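Local coordinates for cortical-lytic enzyme (Bacillus cereus, PDB 4S3J), which cleaves partially degraded cortex peptidoglycan as an N-acetylglucosaminidase during spore germination, recognising the muramic acid delta-lactam residues specific to spores, at residues A[170-175]-A[214-219]. Residues are numbered along the deposited sequence; the frame is centred on the assembly and turned at random.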
ATOM      1  N   MET A 170      -2.424   8.173  13.604  1.00 18.66           N
ATOM      2  CA  MET A 170      -1.735   7.180  14.445  1.00 17.28           C
ATOM      3  C   MET A 170      -0.534   7.789  15.143  1.00 20.35           C
ATOM      4  O   MET A 170       0.154   8.662  14.591  1.00 20.29           O
ATOM      5  CB  MET A 170      -1.303   5.983  13.590  1.00 18.37           C
ATOM      6  CG  MET A 170      -2.460   5.147  13.048  1.00 22.05           C
ATOM      7  SD  MET A 170      -2.061   4.159  11.576  1.00 21.12           S
ATOM      8  CE  MET A 170      -0.720   3.144  12.158  1.00 20.53           C
ATOM      9  N   LEU A 171      -0.312   7.362  16.379  1.00 19.29           N
ATOM     10  CA  LEU A 171       0.917   7.669  17.095  1.00 17.97           C
ATOM     11  C   LEU A 171       1.902   6.567  16.756  1.00 18.19           C
ATOM     12  O   LEU A 171       1.846   5.470  17.328  1.00 18.34           O
ATOM     13  CB  LEU A 171       0.657   7.764  18.605  1.00 18.34           C
ATOM     14  CG  LEU A 171       1.886   7.909  19.511  1.00 18.46           C
ATOM     15  CD1 LEU A 171       2.826   8.995  19.046  1.00 20.91           C
ATOM     16  CD2 LEU A 171       1.472   8.196  20.941  1.00 26.22           C
ATOM     17  N   VAL A 172       2.780   6.839  15.793  1.00 16.77           N
ATOM     18  CA  VAL A 172       3.719   5.844  15.335  1.00 16.44           C
ATOM     19  C   VAL A 172       5.014   5.925  16.127  1.00 18.35           C
ATOM     20  O   VAL A 172       5.719   6.918  16.072  1.00 17.81           O
ATOM     21  CB  VAL A 172       4.046   6.022  13.827  1.00 15.85           C
ATOM     22  CG1 VAL A 172       5.022   4.965  13.359  1.00 16.89           C
ATOM     23  CG2 VAL A 172       2.771   5.992  12.971  1.00 18.40           C
ATOM     24  N   ILE A 173       5.315   4.860  16.861  1.00 17.24           N
ATOM     25  CA  ILE A 173       6.481   4.818  17.732  1.00 17.52           C
ATOM     26  C   ILE A 173       7.483   3.780  17.240  1.00 16.98           C
ATOM     27  O   ILE A 173       7.140   2.606  17.080  1.00 17.14           O
ATOM     28  CB  ILE A 173       6.062   4.498  19.186  1.00 18.51           C
ATOM     29  CG1 ILE A 173       5.114   5.579  19.701  1.00 23.67           C
ATOM     30  CG2 ILE A 173       7.270   4.428  20.111  1.00 18.60           C
ATOM     31  CD1 ILE A 173       4.245   5.134  20.844  1.00 26.72           C
ATOM     32  N   THR A 174       8.731   4.207  17.040  1.00 17.08           N
ATOM     33  CA  THR A 174       9.789   3.319  16.566  1.00 16.31           C
ATOM     34  C   THR A 174      10.915   3.173  17.578  1.00 17.79           C
ATOM     35  O   THR A 174      11.139   4.057  18.414  1.00 20.03           O
ATOM     36  CB  THR A 174      10.429   3.826  15.245  1.00 17.16           C
ATOM     37  OG1 THR A 174      10.864   5.183  15.388  1.00 16.37           O
ATOM     38  CG2 THR A 174       9.426   3.766  14.106  1.00 18.90           C
ATOM     39  N   ASN A 175      11.649   2.068  17.459  1.00 16.81           N
ATOM     40  CA  ASN A 175      12.876   1.899  18.249  1.00 16.96           C
ATOM     41  C   ASN A 175      14.108   2.247  17.412  1.00 18.56           C
ATOM     42  O   ASN A 175      15.032   1.440  17.254  1.00 21.74           O
ATOM     43  CB  ASN A 175      12.984   0.475  18.790  1.00 17.46           C
ATOM     44  CG  ASN A 175      13.048  -0.556  17.695  1.00 21.95           C
ATOM     45  OD1 ASN A 175      12.365  -0.435  16.669  1.00 18.16           O
ATOM     46  ND2 ASN A 175      13.851  -1.595  17.911  1.00 21.45           N
ATOM     47  N   ASP A 214      -5.116   5.790  17.735  1.00 20.31           N
ATOM     48  CA  ASP A 214      -4.450   4.495  17.590  1.00 19.42           C
ATOM     49  C   ASP A 214      -2.972   4.652  17.900  1.00 22.09           C
ATOM     50  O   ASP A 214      -2.309   5.522  17.339  1.00 23.09           O
ATOM     51  CB  ASP A 214      -4.607   3.926  16.175  1.00 18.84           C
ATOM     52  CG  ASP A 214      -3.905   2.571  16.010  1.00 21.61           C
ATOM     53  OD1 ASP A 214      -4.435   1.548  16.500  1.00 20.96           O
ATOM     54  OD2 ASP A 214      -2.821   2.515  15.394  1.00 20.11           O
ATOM     55  N   ILE A 215      -2.473   3.811  18.799  1.00 22.68           N
ATOM     56  CA  ILE A 215      -1.065   3.760  19.155  1.00 19.70           C
ATOM     57  C   ILE A 215      -0.419   2.612  18.410  1.00 18.61           C
ATOM     58  O   ILE A 215      -0.845   1.457  18.540  1.00 19.26           O
ATOM     59  CB  ILE A 215      -0.863   3.574  20.682  1.00 20.68           C
ATOM     60  CG1 ILE A 215      -1.351   4.796  21.472  1.00 26.50           C
ATOM     61  CG2 ILE A 215       0.627   3.451  21.014  1.00 22.43           C
ATOM     62  CD1 ILE A 215      -2.794   5.051  21.483  1.00 34.41           C
ATOM     63  N   HIS A 216       0.575   2.943  17.593  1.00 18.27           N
ATOM     64  CA  HIS A 216       1.191   1.982  16.696  1.00 17.91           C
ATOM     65  C   HIS A 216       2.681   1.779  16.972  1.00 19.78           C
ATOM     66  O   HIS A 216       3.460   2.713  16.836  1.00 20.76           O
ATOM     67  CB  HIS A 216       1.046   2.432  15.244  1.00 17.05           C
ATOM     68  CG  HIS A 216       1.559   1.426  14.264  1.00 16.68           C
ATOM     69  ND1 HIS A 216       0.768   0.445  13.735  1.00 17.34           N
ATOM     70  CD2 HIS A 216       2.805   1.222  13.760  1.00 19.99           C
ATOM     71  CE1 HIS A 216       1.485  -0.321  12.925  1.00 22.65           C
ATOM     72  NE2 HIS A 216       2.726   0.132  12.936  1.00 21.52           N
ATOM     73  N   PHE A 217       3.072   0.551  17.311  1.00 20.34           N
ATOM     74  CA  PHE A 217       4.477   0.226  17.508  1.00 20.19           C
ATOM     75  C   PHE A 217       5.095  -0.417  16.283  1.00 18.68           C
ATOM     76  O   PHE A 217       4.626  -1.463  15.775  1.00 21.23           O
ATOM     77  CB  PHE A 217       4.648  -0.683  18.721  1.00 20.97           C
ATOM     78  CG  PHE A 217       4.259  -0.028  19.993  1.00 20.58           C
ATOM     79  CD1 PHE A 217       5.127   0.850  20.616  1.00 20.01           C
ATOM     80  CD2 PHE A 217       3.030  -0.279  20.577  1.00 20.82           C
ATOM     81  CE1 PHE A 217       4.779   1.477  21.779  1.00 19.88           C
ATOM     82  CE2 PHE A 217       2.673   0.346  21.759  1.00 23.08           C
ATOM     83  CZ  PHE A 217       3.553   1.226  22.361  1.00 22.44           C
ATOM     84  N   ASP A 218       6.088   0.280  15.751  1.00 19.88           N
ATOM     85  CA  ASP A 218       6.939  -0.268  14.718  1.00 18.68           C
ATOM     86  C   ASP A 218       8.300  -0.531  15.345  1.00 22.45           C
ATOM     87  O   ASP A 218       9.222   0.272  15.207  1.00 20.35           O
ATOM     88  CB  ASP A 218       7.050   0.672  13.528  1.00 21.77           C
ATOM     89  CG  ASP A 218       7.919   0.099  12.424  1.00 24.54           C
ATOM     90  OD1 ASP A 218       8.170  -1.130  12.447  1.00 20.46           O
ATOM     91  OD2 ASP A 218       8.324   0.863  11.526  1.00 33.92           O
ATOM     92  N   PHE A 219       8.388  -1.633  16.082  1.00 19.55           N
ATOM     93  CA  PHE A 219       9.644  -2.094  16.674  1.00 18.81           C
ATOM     94  C   PHE A 219      10.224  -3.178  15.765  1.00 22.13           C
ATOM     95  O   PHE A 219       9.580  -4.223  15.535  1.00 23.18           O
ATOM     96  CB  PHE A 219       9.429  -2.657  18.092  1.00 20.31           C
ATOM     97  CG  PHE A 219       9.166  -1.610  19.164  1.00 19.51           C
ATOM     98  CD1 PHE A 219       9.279  -0.253  18.910  1.00 18.22           C
ATOM     99  CD2 PHE A 219       8.829  -2.011  20.452  1.00 22.80           C
ATOM    100  CE1 PHE A 219       9.058   0.679  19.910  1.00 18.43           C
ATOM    101  CE2 PHE A 219       8.606  -1.079  21.449  1.00 26.86           C
ATOM    102  CZ  PHE A 219       8.727   0.268  21.175  1.00 22.18           C
TER
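The imidazole of His216 is met obliquely by the methyl CE of Met170, which lies 3.5 Å from His216 ND1, while Val172 CG1 stands farther off, nearest to CD2 on the other side of CG. A bend at chi3 (59°) turns the methionine tip from its own strand toward the histidine, after CG has passed 3.5 Å from Asp214 OD2. Both ring nitrogens are engaged elsewhere: ND1 bonds to Ser248, which also holds Asp214 OD2, and NE2 to Thr250, so the rotation of the buried ring is fixed from the strand 246-251. On the opposite face the Phe217 ring meets aliphatic carbon. Ile173 CD1 reaches obliquely to Phe217 CE1 at 3.8 Å and also touches Ile215 CG2, the isoleucines under helix 193-210, the phenylalanine under helix 227-240. Beyond the paired residues, Phe219 receives the backbone carbon of Thr174 at its edge, and Asn175 CB lies 3.8 Å from Phe219 CD1, with amide and ring planes 53° apart.

Such a two-faced sheet illustrates the TIM barrel of glycosyl hydrolase family 18: parallel neighbours 170-174 and 214-218 send Met170, Val172, His216 and Asp218 into the barrel and Leu171, Ile173, Ile215 and Phe217 toward the surrounding helices. Leu171 and Ile173 each give and accept a backbone bond, from Leu171 N to Asp214 O (2.9 Å) through to Asp218 N on Ile173 O (2.9 Å). At the carboxyl end Thr174 CG2 rests 3.9 Å from Asp218 CB. The Asp218 carboxylate lies beside that of Glu220, the probable proton donor, whose backbone O accepts a bond from Asn175 ND2.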